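Local coordinates for putative secreted protein (Streptomyces sp. SirexAA-E, PDB 4PEY) that hydrolyses laminarin and laminari-oligosaccharides as an exo-beta-1,3-glucanase, producing glucose and laminaribiose as end products, at residues A78-N83 and L225-D230; E113-N118 and R135-K140; Y292-P297 and A313-D318; D442-G447 and K481-V486; H523-V528 and E537-D542. The protein carries 1 engineered substitution. One frame throughout, in Å; residues are numbered along the deposited sequence.

Interaction 1 (A78-N83 and L225-D230); sequences AGLGLN and LYLDGD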
# COMPACT_ATOMS: atom_id res chain seq x y z
N ALA A 78 -9.38 13.92 2.13
CA ALA A 78 -8.65 14.23 3.35
C ALA A 78 -9.09 15.54 3.97
O ALA A 78 -9.61 16.43 3.30
CB ALA A 78 -7.14 14.27 3.07
N GLY A 79 -8.84 15.64 5.28
CA GLY A 79 -8.99 16.90 5.99
C GLY A 79 -7.69 17.68 6.00
O GLY A 79 -6.61 17.12 5.78
N LEU A 80 -7.80 18.97 6.28
CA LEU A 80 -6.66 19.88 6.24
C LEU A 80 -6.34 20.48 7.61
O LEU A 80 -5.68 21.51 7.70
CB LEU A 80 -6.93 20.99 5.22
CG LEU A 80 -6.96 20.59 3.74
CD1 LEU A 80 -7.56 21.71 2.88
CD2 LEU A 80 -5.55 20.22 3.25
N GLY A 81 -6.79 19.83 8.67
CA GLY A 81 -6.41 20.23 10.01
C GLY A 81 -5.08 19.61 10.41
O GLY A 81 -4.59 18.69 9.76
N LEU A 82 -4.50 20.12 11.49
CA LEU A 82 -3.30 19.51 12.04
C LEU A 82 -3.67 18.17 12.67
O LEU A 82 -2.87 17.23 12.67
CB LEU A 82 -2.65 20.44 13.06
CG LEU A 82 -1.32 19.97 13.64
CD1 LEU A 82 -0.27 19.77 12.55
CD2 LEU A 82 -0.84 20.97 14.68
N ASN A 83 -4.89 18.09 13.19
CA ASN A 83 -5.39 16.89 13.84
C ASN A 83 -6.69 16.41 13.19
O ASN A 83 -7.44 17.21 12.62
CB ASN A 83 -5.60 17.16 15.34
CG ASN A 83 -4.29 17.36 16.08
OD1 ASN A 83 -4.00 18.46 16.58
ND2 ASN A 83 -3.49 16.31 16.15
N LEU A 225 -0.69 17.11 3.59
CA LEU A 225 -1.02 18.50 3.38
C LEU A 225 -2.01 18.99 4.43
O LEU A 225 -2.97 18.29 4.76
CB LEU A 225 -1.60 18.69 1.98
CG LEU A 225 -1.86 20.13 1.51
CD1 LEU A 225 -0.53 20.85 1.26
CD2 LEU A 225 -2.73 20.13 0.24
N TYR A 226 -1.79 20.19 4.97
CA TYR A 226 -2.79 20.77 5.86
C TYR A 226 -2.74 22.28 5.80
O TYR A 226 -1.87 22.86 5.14
CB TYR A 226 -2.61 20.26 7.30
CG TYR A 226 -1.51 20.95 8.10
CD1 TYR A 226 -0.16 20.69 7.85
CD2 TYR A 226 -1.83 21.84 9.12
CE1 TYR A 226 0.83 21.31 8.59
CE2 TYR A 226 -0.84 22.46 9.86
CZ TYR A 226 0.49 22.20 9.59
OH TYR A 226 1.47 22.82 10.33
N LEU A 227 -3.70 22.91 6.47
CA LEU A 227 -3.76 24.36 6.58
C LEU A 227 -3.36 24.83 7.96
O LEU A 227 -3.96 24.43 8.96
CB LEU A 227 -5.16 24.86 6.26
CG LEU A 227 -5.49 25.01 4.78
CD1 LEU A 227 -6.99 25.22 4.60
CD2 LEU A 227 -4.70 26.18 4.20
N ASP A 228 -2.33 25.66 8.02
CA ASP A 228 -1.95 26.35 9.25
C ASP A 228 -2.49 27.77 9.13
O ASP A 228 -1.88 28.62 8.48
CB ASP A 228 -0.43 26.33 9.43
CG ASP A 228 0.01 26.86 10.78
OD1 ASP A 228 -0.84 26.98 11.69
OD2 ASP A 228 1.22 27.15 10.93
N GLY A 229 -3.65 28.01 9.72
CA GLY A 229 -4.40 29.23 9.45
C GLY A 229 -4.84 29.22 8.00
O GLY A 229 -5.61 28.35 7.58
N ASP A 230 -4.34 30.18 7.23
CA ASP A 230 -4.68 30.27 5.81
C ASP A 230 -3.54 29.79 4.91
O ASP A 230 -3.64 29.87 3.68
CB ASP A 230 -5.04 31.71 5.45
CG ASP A 230 -6.39 32.13 5.98
OD1 ASP A 230 -6.94 31.43 6.85
OD2 ASP A 230 -6.91 33.17 5.52
O HOH W 1 -4.38 16.04 4.34
O HOH W 2 -4.87 23.38 11.22
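Leu227 N donates to Leu80 O in the one direct hydrogen bond between 78-83 and 225-230, short at 2.7 Å and almost straight. The touching parts run 72° apart and so meet at a crossing, with Leu80 against Tyr226, instead of pairing as strands. Two waters widen the polar contact. One donates to two carbonyls that would otherwise confront each other, 2.9 Å to Gly79 O and 2.7 Å to Leu225 O. The other donates to Leu227 O and accepts a weak bond from Leu82 N.

In the fold, 78-79 ends a strand of the parallel beta-helix typical of glycoside hydrolase family 55, and 225-228 lies in a strand paired antiparallel with strand 231-243. The crossing thus joins a corner of the helix to that antiparallel pair. Gly81 suits the corner, because a side chain there would crowd Asn83 O.

Apolar contacts begin with the two branches of Leu80. Its CD2 lies 4.1 Å from Leu225 CG, while its CD1 meets Leu227 CD1 at 4.0 Å. Met58 also touches Leu80 and Leu225, and branched leucines suit this largely apolar place.

The last kind is a CH-pi contact. Leu82 CD1 sits over one face of the Tyr226 ring, 4.1 Å from its centroid and displaced toward CE2 and CZ. Tyr226 CG takes the crowded position between the backbone N and the carbonyl carbon (chi1 80°), which sets the ring beside Leu82. Separately, Tyr226 CB is 3.3 Å from Leu80 O. Tyr226 OH bonds to Ser257 OG.

Interaction 2 (E113-N118 and R135-K140); sequences ENLALN and RRMHVK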
# COMPACT_ATOMS: atom_id res chain seq x y z
N GLU A 113 -7.79 10.15 4.63
CA GLU A 113 -6.82 10.57 5.65
C GLU A 113 -7.27 11.80 6.44
O GLU A 113 -7.86 12.73 5.89
CB GLU A 113 -5.46 10.84 4.98
CG GLU A 113 -4.32 11.21 5.92
CD GLU A 113 -2.97 11.20 5.23
OE1 GLU A 113 -2.89 11.54 4.02
OE2 GLU A 113 -1.96 10.85 5.89
N ASN A 114 -6.98 11.80 7.73
CA ASN A 114 -7.03 13.04 8.54
C ASN A 114 -8.43 13.65 8.64
O ASN A 114 -8.61 14.87 8.54
CB ASN A 114 -6.04 14.07 7.97
CG ASN A 114 -5.69 15.16 8.97
OD1 ASN A 114 -5.70 14.94 10.18
ND2 ASN A 114 -5.38 16.36 8.47
N LEU A 115 -9.41 12.79 8.88
CA LEU A 115 -10.80 13.20 9.10
C LEU A 115 -11.38 12.51 10.32
O LEU A 115 -10.99 11.38 10.65
CB LEU A 115 -11.67 12.85 7.88
CG LEU A 115 -11.40 13.55 6.56
CD1 LEU A 115 -12.03 12.78 5.42
CD2 LEU A 115 -11.96 14.97 6.61
N ALA A 116 -12.32 13.18 10.98
CA ALA A 116 -13.16 12.54 11.98
C ALA A 116 -14.54 12.28 11.37
O ALA A 116 -15.10 13.15 10.68
CB ALA A 116 -13.28 13.39 13.24
N LEU A 117 -15.07 11.07 11.58
CA LEU A 117 -16.35 10.68 10.99
C LEU A 117 -17.38 10.34 12.06
O LEU A 117 -17.08 9.60 13.01
CB LEU A 117 -16.18 9.47 10.07
CG LEU A 117 -15.11 9.56 8.99
CD1 LEU A 117 -15.08 8.26 8.20
CD2 LEU A 117 -15.36 10.75 8.06
N ASN A 118 -18.57 10.89 11.89
CA ASN A 118 -19.73 10.59 12.73
C ASN A 118 -20.78 9.93 11.82
O ASN A 118 -21.69 10.60 11.33
CB ASN A 118 -20.27 11.88 13.37
CG ASN A 118 -21.41 11.63 14.35
OD1 ASN A 118 -21.54 10.55 14.92
ND2 ASN A 118 -22.23 12.66 14.56
N ARG A 135 -5.81 6.29 6.85
CA ARG A 135 -4.78 6.81 7.78
C ARG A 135 -5.26 7.99 8.60
O ARG A 135 -5.97 8.85 8.10
CB ARG A 135 -3.54 7.27 7.01
CG ARG A 135 -2.73 6.20 6.31
CD ARG A 135 -1.56 6.85 5.56
NE ARG A 135 -0.77 5.88 4.79
CZ ARG A 135 0.25 5.18 5.27
NH1 ARG A 135 0.63 5.31 6.54
NH2 ARG A 135 0.88 4.32 4.47
N ARG A 136 -4.83 8.06 9.86
CA ARG A 136 -5.07 9.24 10.69
C ARG A 136 -6.55 9.60 10.70
O ARG A 136 -6.93 10.76 10.58
CB ARG A 136 -4.22 10.43 10.20
CG ARG A 136 -3.93 11.51 11.24
CD ARG A 136 -3.17 12.69 10.61
NE ARG A 136 -2.87 13.75 11.57
CZ ARG A 136 -1.80 13.77 12.36
NH1 ARG A 136 -1.60 14.78 13.20
NH2 ARG A 136 -0.92 12.78 12.30
N MET A 137 -7.39 8.58 10.85
CA MET A 137 -8.84 8.76 10.88
C MET A 137 -9.37 8.60 12.30
O MET A 137 -8.86 7.78 13.06
CB MET A 137 -9.53 7.74 9.96
CG MET A 137 -9.13 7.86 8.49
SD MET A 137 -9.74 9.34 7.67
CE MET A 137 -11.50 9.00 7.57
N HIS A 138 -10.41 9.35 12.63
CA HIS A 138 -11.14 9.13 13.88
C HIS A 138 -12.58 8.76 13.55
O HIS A 138 -13.35 9.63 13.15
CB HIS A 138 -11.12 10.35 14.80
CG HIS A 138 -11.77 10.10 16.12
ND1 HIS A 138 -12.26 11.12 16.92
CD2 HIS A 138 -12.04 8.95 16.77
CE1 HIS A 138 -12.78 10.59 18.02
NE2 HIS A 138 -12.67 9.28 17.95
N VAL A 139 -12.94 7.49 13.73
CA VAL A 139 -14.32 7.08 13.48
C VAL A 139 -15.07 7.03 14.80
O VAL A 139 -14.75 6.22 15.68
CB VAL A 139 -14.41 5.72 12.77
CG1 VAL A 139 -15.86 5.39 12.46
CG2 VAL A 139 -13.58 5.73 11.48
N LYS A 140 -16.05 7.92 14.95
CA LYS A 140 -16.83 7.99 16.18
C LYS A 140 -18.03 7.05 16.03
O LYS A 140 -19.17 7.47 15.93
CB LYS A 140 -17.27 9.43 16.47
CG LYS A 140 -16.08 10.38 16.51
CD LYS A 140 -16.41 11.76 17.06
CE LYS A 140 -17.24 12.57 16.10
NZ LYS A 140 -17.31 14.01 16.47
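Leu117 and Met137 meet side chain to side chain, Leu117 CD1 being 3.7 Å from Met137 CE, where neighbouring coils of the parallel beta-helix lie one on the other. The residues keep step from Glu113 beside Arg135 to Asn118 beside Lys140. Asn114 and Arg136 occupy equivalent corners, one above the other, both with left-handed backbone angles, and Asn114 ND2 is bonded to Gly79 O and Gly81 O of the preceding coil.

Met137 owes its reach to a chain bent at chi2 (-70°) and again at chi3, a flexibility that suits it to an irregular turn. Its CE touches Leu115 CB as well as Leu117, and its sulfur accepts a weak bond from Leu115 N. Leu117 adds the regular backbone pairing: its N donates to His138 O at 2.7 Å, and its O accepts from Lys140 N at 2.8 Å.

Glu113 stands on the other side of the corner. Its extended chain crosses Arg135, with CG 3.6 Å from Arg135 O and OE2 4.0 Å from Arg135 CD. The charges find outside mates, Glu113 OE1 on Lys222 and Arg135 NE on Asp370. An alanine in place of Glu113 would probably leave Lys222 without this carboxylate and uncover the aliphatic part of Arg135. Beside Glu113, Asn114 N donates to Arg135 O at 3.1 Å, in the plane of that carbonyl.

Interaction 3 (Y292-P297 and A313-D318); sequences YHVDQP and ATIIPD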
# COMPACT_ATOMS: atom_id res chain seq x y z
N TYR A 292 1.72 11.48 -15.17
CA TYR A 292 2.97 12.10 -15.59
C TYR A 292 3.90 11.13 -16.31
O TYR A 292 4.46 10.24 -15.68
CB TYR A 292 3.69 12.69 -14.36
CG TYR A 292 2.84 13.65 -13.59
CD1 TYR A 292 2.03 13.23 -12.54
CD2 TYR A 292 2.80 14.99 -13.94
CE1 TYR A 292 1.23 14.12 -11.84
CE2 TYR A 292 2.01 15.89 -13.26
CZ TYR A 292 1.23 15.45 -12.21
OH TYR A 292 0.45 16.37 -11.54
N HIS A 293 4.07 11.30 -17.61
CA HIS A 293 5.07 10.53 -18.35
C HIS A 293 6.44 11.16 -18.15
O HIS A 293 6.58 12.39 -18.21
CB HIS A 293 4.75 10.47 -19.85
CG HIS A 293 3.59 9.59 -20.18
ND1 HIS A 293 3.74 8.31 -20.66
CD2 HIS A 293 2.25 9.80 -20.09
CE1 HIS A 293 2.55 7.76 -20.85
NE2 HIS A 293 1.63 8.65 -20.51
N VAL A 294 7.46 10.34 -17.90
CA VAL A 294 8.82 10.85 -17.79
C VAL A 294 9.75 10.10 -18.76
O VAL A 294 9.62 8.90 -18.96
CB VAL A 294 9.36 10.73 -16.33
CG1 VAL A 294 8.57 11.62 -15.40
CG2 VAL A 294 9.34 9.28 -15.84
N ASP A 295 10.66 10.83 -19.40
CA ASP A 295 11.56 10.20 -20.37
C ASP A 295 12.93 9.89 -19.75
O ASP A 295 13.82 9.35 -20.41
CB ASP A 295 11.72 11.07 -21.62
CG ASP A 295 12.38 12.40 -21.34
OD1 ASP A 295 12.54 12.78 -20.16
OD2 ASP A 295 12.75 13.08 -22.32
N GLN A 296 13.08 10.25 -18.48
CA GLN A 296 14.26 9.89 -17.70
C GLN A 296 13.82 9.74 -16.25
O GLN A 296 12.77 10.24 -15.87
CB GLN A 296 15.36 10.95 -17.83
CG GLN A 296 14.97 12.30 -17.25
CD GLN A 296 16.06 13.35 -17.40
OE1 GLN A 296 17.03 13.36 -16.64
NE2 GLN A 296 15.90 14.24 -18.37
N PRO A 297 14.62 9.03 -15.43
CA PRO A 297 14.19 8.85 -14.04
C PRO A 297 14.05 10.16 -13.26
O PRO A 297 14.84 11.09 -13.44
CB PRO A 297 15.30 7.99 -13.43
CG PRO A 297 15.91 7.29 -14.59
CD PRO A 297 15.83 8.25 -15.73
N ALA A 313 -1.82 10.48 -7.89
CA ALA A 313 -0.86 10.95 -8.88
C ALA A 313 -0.01 9.79 -9.38
O ALA A 313 0.49 8.99 -8.59
CB ALA A 313 0.03 12.04 -8.28
N THR A 314 0.14 9.70 -10.69
CA THR A 314 0.70 8.53 -11.33
C THR A 314 1.88 8.90 -12.21
O THR A 314 1.82 9.87 -12.96
CB THR A 314 -0.38 7.82 -12.17
OG1 THR A 314 -1.41 7.35 -11.30
CG2 THR A 314 0.19 6.63 -12.96
N ILE A 315 2.95 8.10 -12.12
CA ILE A 315 4.13 8.30 -12.94
C ILE A 315 4.29 7.12 -13.90
O ILE A 315 4.31 5.97 -13.47
CB ILE A 315 5.41 8.43 -12.09
CG1 ILE A 315 5.27 9.61 -11.12
CG2 ILE A 315 6.63 8.59 -12.98
CD1 ILE A 315 6.24 9.57 -9.98
N ILE A 316 4.40 7.42 -15.20
CA ILE A 316 4.66 6.39 -16.20
C ILE A 316 6.03 6.63 -16.81
O ILE A 316 6.27 7.67 -17.43
CB ILE A 316 3.61 6.38 -17.33
CG1 ILE A 316 2.22 6.03 -16.78
CG2 ILE A 316 4.02 5.40 -18.44
CD1 ILE A 316 1.10 6.25 -17.80
N PRO A 317 6.95 5.67 -16.62
CA PRO A 317 8.27 5.80 -17.25
C PRO A 317 8.22 5.37 -18.72
O PRO A 317 7.83 4.24 -19.03
CB PRO A 317 9.15 4.87 -16.41
CG PRO A 317 8.19 3.78 -15.97
CD PRO A 317 6.83 4.44 -15.82
N ASP A 318 8.60 6.28 -19.61
CA ASP A 318 8.69 5.96 -21.03
C ASP A 318 10.06 5.38 -21.36
O ASP A 318 10.99 5.46 -20.54
CB ASP A 318 8.45 7.21 -21.89
CG ASP A 318 7.05 7.79 -21.72
OD1 ASP A 318 6.14 7.07 -21.25
OD2 ASP A 318 6.87 8.97 -22.08
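Tyr292, His293 and Val294 pair in parallel with Ile315, Ile316 and Pro317, and four backbone hydrogen bonds join the two strands. Tyr292 N donates to Thr314 O at 2.7 Å, and Tyr292 O accepts from Ile316 N. Val294 repeats the pattern, its N bonded to Ile316 O and its O to Asp318 N. Pro317, which has no N-H, loses no bond to this strand, since the donors facing it are Ile316 N and Asp318 N. These are adjacent coils of the second run of parallel strands in the beta-helical chain.

Apolar contacts divide between the two faces. On one, Val294 CG2 packs 3.9 Å from Pro317 CA, and Tyr292 CE1 lies 4.3 Å from Ala313 CB, at the ring edge. Tyr292 OH bonds to Thr288 O. On the other face, the His293 ring lies alongside Ile316 in a CH-pi contact: Ile316 CB is over the ring, 4.1 Å from its centroid, and Ile316 CD1 reaches NE2.

The polar side-chain contact is between His293 and Asp318. In His293, chi1 (-72°) sets CG beside the backbone N, and chi2 (-100°) turns the ND1 edge to Asp318. ND1 donates, at 2.8 Å and 176°, to Asp318 OD1, which accepts on its syn lone pair and lies in the ring plane. The bond requires a proton on ND1, and the nearby carboxylate would probably polarise the exposed ring and could stabilise its protonated form.

Interaction 4 (D442-G447 and K481-V486); sequences DVQWSG and KVDDSV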
# COMPACT_ATOMS: atom_id res chain seq x y z
N ASP A 442 7.79 -13.08 -6.36
CA ASP A 442 7.12 -11.82 -6.05
C ASP A 442 7.98 -10.97 -5.12
O ASP A 442 8.16 -9.78 -5.38
CB ASP A 442 5.74 -12.09 -5.44
CG ASP A 442 4.94 -13.06 -6.28
OD1 ASP A 442 5.24 -14.27 -6.22
OD2 ASP A 442 4.01 -12.62 -7.01
N VAL A 443 8.50 -11.57 -4.05
CA VAL A 443 9.42 -10.88 -3.15
C VAL A 443 10.67 -11.73 -2.95
O VAL A 443 10.57 -12.94 -2.71
CB VAL A 443 8.78 -10.59 -1.76
CG1 VAL A 443 9.80 -10.03 -0.78
CG2 VAL A 443 7.60 -9.63 -1.91
N GLN A 444 11.83 -11.09 -3.08
CA GLN A 444 13.09 -11.72 -2.74
C GLN A 444 13.83 -10.84 -1.74
O GLN A 444 13.88 -9.62 -1.88
CB GLN A 444 13.94 -11.95 -4.00
CG GLN A 444 15.29 -12.60 -3.72
CD GLN A 444 16.03 -12.98 -4.99
OE1 GLN A 444 15.68 -12.55 -6.09
NE2 GLN A 444 17.07 -13.79 -4.84
N TRP A 445 14.38 -11.46 -0.70
CA TRP A 445 15.06 -10.73 0.36
C TRP A 445 16.48 -11.25 0.48
O TRP A 445 16.68 -12.41 0.84
CB TRP A 445 14.31 -10.88 1.69
CG TRP A 445 14.40 -9.68 2.59
CD1 TRP A 445 15.52 -9.20 3.22
CD2 TRP A 445 13.33 -8.81 2.97
NE1 TRP A 445 15.20 -8.09 3.97
CE2 TRP A 445 13.86 -7.83 3.83
CE3 TRP A 445 11.96 -8.77 2.66
CZ2 TRP A 445 13.08 -6.82 4.40
CZ3 TRP A 445 11.18 -7.76 3.23
CH2 TRP A 445 11.74 -6.80 4.09
N SER A 446 17.44 -10.39 0.15
CA SER A 446 18.86 -10.75 0.13
C SER A 446 19.63 -10.06 1.25
O SER A 446 20.72 -10.48 1.61
CB SER A 446 19.48 -10.38 -1.22
OG SER A 446 18.80 -11.02 -2.29
N GLY A 447 19.06 -8.98 1.77
CA GLY A 447 19.71 -8.23 2.84
C GLY A 447 19.55 -8.87 4.21
O GLY A 447 18.74 -9.79 4.37
N LYS A 481 10.83 -15.16 -0.89
CA LYS A 481 12.07 -15.91 -0.82
C LYS A 481 13.13 -15.15 -0.03
O LYS A 481 13.45 -14.01 -0.37
CB LYS A 481 12.62 -16.20 -2.22
CG LYS A 481 13.99 -16.87 -2.19
CD LYS A 481 14.63 -16.94 -3.55
CE LYS A 481 16.02 -17.58 -3.48
NZ LYS A 481 15.98 -19.04 -3.14
N VAL A 482 13.65 -15.79 1.01
CA VAL A 482 14.83 -15.30 1.71
C VAL A 482 16.02 -16.08 1.19
O VAL A 482 16.02 -17.31 1.26
CB VAL A 482 14.68 -15.47 3.24
CG1 VAL A 482 15.91 -14.95 3.97
CG2 VAL A 482 13.41 -14.75 3.72
N ASP A 483 17.02 -15.38 0.66
CA ASP A 483 18.19 -16.05 0.10
C ASP A 483 18.87 -16.97 1.11
O ASP A 483 18.88 -16.67 2.31
CB ASP A 483 19.20 -15.03 -0.42
CG ASP A 483 18.77 -14.37 -1.71
OD1 ASP A 483 17.71 -14.75 -2.25
OD2 ASP A 483 19.51 -13.48 -2.18
N ASP A 484 19.42 -18.08 0.63
CA ASP A 484 20.08 -19.05 1.50
C ASP A 484 21.23 -18.44 2.30
O ASP A 484 21.53 -18.90 3.40
CB ASP A 484 20.59 -20.24 0.69
CG ASP A 484 19.46 -21.10 0.15
OD1 ASP A 484 18.34 -21.03 0.72
OD2 ASP A 484 19.69 -21.86 -0.82
N SER A 485 21.87 -17.41 1.76
CA SER A 485 23.03 -16.80 2.40
C SER A 485 22.66 -15.91 3.59
O SER A 485 23.52 -15.58 4.41
CB SER A 485 23.83 -15.98 1.37
OG SER A 485 23.01 -14.99 0.76
N VAL A 486 21.40 -15.53 3.68
CA VAL A 486 20.93 -14.66 4.77
C VAL A 486 21.01 -15.37 6.13
O VAL A 486 20.71 -16.57 6.22
CB VAL A 486 19.48 -14.19 4.49
CG1 VAL A 486 18.87 -13.51 5.71
CG2 VAL A 486 19.45 -13.27 3.28
O HOH W 3 22.71 -12.51 1.32
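Asp483 CG and Ser446 OG each lie anti to their own carbonyl carbon (chi1 -74° and -58°), which brings the two within 3.4 Å of each other. They stand where neighbouring coils of the parallel beta-helix leave their strands, 443-445 and 481-482. Ser446 OG donates to Asp483 OD2 at 2.6 Å, meeting it from above the carboxylate plane, and a short side chain suits so close an approach. The same hydroxyl is bonded to His422 NE2 of strand 419-423.

Gln444 NE2 reaches the other oxygen, Asp483 OD1, at 2.8 Å on its syn lone pair, though this rests on one of two modelled conformers of Gln444. An alanine in place of Asp483 would probably leave Ser446 OG without this acceptor, with only the His422 bond described here remaining, and the Gln444 amide free to turn.

Behind the side chains, the backbone pairs Lys481 N with Val443 O, Trp445 N with Lys481 O, and Asp483 N with Trp445 O. From Asp483 to Val486 the chain makes a type I turn, and a water links Ser446 O to Ser485 OG. The turn brings Val486 back to the first segment, its CG2 3.5 Å from Ser446 O and 3.7 Å from Gly447 O.

Interaction 5 (H523-V528 and E537-D542); sequences HDLLVV and EHVIND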
# COMPACT_ATOMS: atom_id res chain seq x y z
N HIS A 523 6.42 -16.43 11.64
CA HIS A 523 5.28 -16.61 12.53
C HIS A 523 4.00 -16.47 11.74
O HIS A 523 3.81 -15.46 11.07
CB HIS A 523 5.31 -15.59 13.67
CG HIS A 523 6.65 -15.45 14.31
ND1 HIS A 523 7.10 -16.31 15.29
CD2 HIS A 523 7.64 -14.55 14.11
CE1 HIS A 523 8.31 -15.95 15.66
NE2 HIS A 523 8.66 -14.88 14.97
N ASP A 524 3.14 -17.48 11.82
CA ASP A 524 1.81 -17.44 11.23
C ASP A 524 1.86 -17.31 9.70
O ASP A 524 1.54 -16.26 9.13
CB ASP A 524 0.97 -16.31 11.85
CG ASP A 524 0.85 -16.42 13.36
OD1 ASP A 524 1.26 -17.45 13.92
OD2 ASP A 524 0.33 -15.46 14.00
N LEU A 525 2.28 -18.39 9.05
CA LEU A 525 2.29 -18.51 7.60
C LEU A 525 1.08 -19.28 7.10
O LEU A 525 0.58 -20.19 7.78
CB LEU A 525 3.55 -19.24 7.12
CG LEU A 525 4.90 -18.64 7.49
CD1 LEU A 525 6.02 -19.51 6.94
CD2 LEU A 525 5.01 -17.22 6.97
N LEU A 526 0.61 -18.96 5.90
CA LEU A 526 -0.46 -19.75 5.29
C LEU A 526 -0.41 -19.69 3.78
O LEU A 526 0.06 -18.71 3.19
CB LEU A 526 -1.82 -19.26 5.82
CG LEU A 526 -2.16 -17.79 5.55
CD1 LEU A 526 -3.57 -17.58 4.97
CD2 LEU A 526 -1.90 -16.95 6.80
N VAL A 527 -0.87 -20.77 3.15
CA VAL A 527 -1.11 -20.77 1.71
C VAL A 527 -2.54 -21.25 1.45
O VAL A 527 -3.11 -22.01 2.23
CB VAL A 527 -0.09 -21.64 0.93
CG1 VAL A 527 1.33 -21.09 1.12
CG2 VAL A 527 -0.17 -23.12 1.33
N VAL A 528 -3.12 -20.76 0.36
CA VAL A 528 -4.52 -21.05 0.07
C VAL A 528 -4.72 -21.23 -1.43
O VAL A 528 -4.27 -20.38 -2.21
CB VAL A 528 -5.48 -19.91 0.54
CG1 VAL A 528 -6.92 -20.40 0.50
CG2 VAL A 528 -5.12 -19.39 1.93
N GLU A 537 2.03 -27.53 -2.71
CA GLU A 537 2.55 -28.79 -2.19
C GLU A 537 2.91 -28.66 -0.71
O GLU A 537 2.83 -29.63 0.05
CB GLU A 537 3.78 -29.23 -3.00
CG GLU A 537 3.42 -29.50 -4.45
CD GLU A 537 4.58 -30.03 -5.27
OE1 GLU A 537 5.72 -29.57 -5.07
OE2 GLU A 537 4.33 -30.89 -6.14
N HIS A 538 3.32 -27.45 -0.32
CA HIS A 538 3.75 -27.15 1.04
C HIS A 538 3.52 -25.68 1.33
O HIS A 538 3.17 -24.91 0.44
CB HIS A 538 5.23 -27.49 1.24
CG HIS A 538 5.54 -28.95 1.11
ND1 HIS A 538 5.14 -29.88 2.05
CD2 HIS A 538 6.19 -29.65 0.14
CE1 HIS A 538 5.54 -31.08 1.67
NE2 HIS A 538 6.18 -30.97 0.52
N VAL A 539 3.73 -25.28 2.58
CA VAL A 539 3.64 -23.88 2.98
C VAL A 539 4.98 -23.16 2.78
O VAL A 539 5.07 -22.15 2.08
CB VAL A 539 3.19 -23.75 4.45
CG1 VAL A 539 3.22 -22.29 4.89
CG2 VAL A 539 1.79 -24.33 4.62
N ILE A 540 6.03 -23.68 3.42
CA ILE A 540 7.36 -23.09 3.34
C ILE A 540 8.38 -24.20 3.12
O ILE A 540 8.34 -25.22 3.79
CB ILE A 540 7.70 -22.27 4.63
CG1 ILE A 540 9.13 -21.72 4.55
CG2 ILE A 540 7.46 -23.11 5.89
CD1 ILE A 540 9.43 -20.63 5.59
N ASN A 541 9.28 -24.00 2.16
CA ASN A 541 10.24 -25.05 1.79
C ASN A 541 9.51 -26.36 1.49
O ASN A 541 8.69 -26.41 0.58
CB ASN A 541 11.28 -25.24 2.89
CG ASN A 541 12.16 -24.02 3.09
OD1 ASN A 541 12.09 -23.04 2.33
ND2 ASN A 541 13.00 -24.06 4.11
N ASP A 542 9.79 -27.40 2.27
CA ASP A 542 9.09 -28.68 2.14
C ASP A 542 8.26 -28.99 3.40
O ASP A 542 7.95 -30.16 3.70
CB ASP A 542 10.10 -29.80 1.87
CG ASP A 542 11.20 -29.89 2.93
OD1 ASP A 542 11.91 -30.91 2.95
OD2 ASP A 542 11.35 -28.94 3.73
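Val527, in strand 525-528, comes nearest Val539 of the irregular segment 537-542 at 5.8 Å between CA atoms, and the two segments touch without hydrogen bonds between them. The contact is therefore apolar, carried by four branched side chains.

Val539 supplies both of its methyls: CG1 lies 3.8 Å from Leu525 CB, and CG2 lies 4.0 Å from Val527 CG2. Val527 CG1 in turn packs 4.0 Å from Val539 O. Val539 CG1 is anti to the backbone N (chi1 175°), which sends this branch toward Leu525 and CG2 toward Val527. Farther along, Leu525 and Ile540 cross obliquely, with Leu525 CD1 3.8 Å from Ile540 CD1. Beta-branched residues give the loop stiff, compact side chains, while the longer leucine spans to the isoleucine. Phe512 touches both Leu525 and Ile540, and Val557 touches Val539.

Leu526 points away from the loop, and its side chain touches Trp190 and Tyr497 and is about 8 Å from that of Gln173, a substrate-binding residue. Val539 and Ile540 both face Ile543 in a classic beta bulge. The loop packs on strand 520-529, the last parallel strand of its run, an arrangement consistent with the C-terminal end of a beta-helix.

In the fold
Interactions 2, 3 and 4 share one principle, parallel pairing of neighbouring coils, but differ in side chains: a methionine-leucine contact in the buried interaction 2, and carboxylate bonds at the more open margins of interactions 3 and 4. Interaction 1, buried too, touches interaction 2 directly, through a probable hydrogen bond from Arg136 to Leu82, and encloses it along the chain. Interaction 5, likewise buried, is purely apolar and lies with interaction 4 in the C-terminal part, their centres about 16 Å apart. Interactions 1 and 5 join unlike elements; their centres are about 45 Å apart, on opposite sides of the chain's centre.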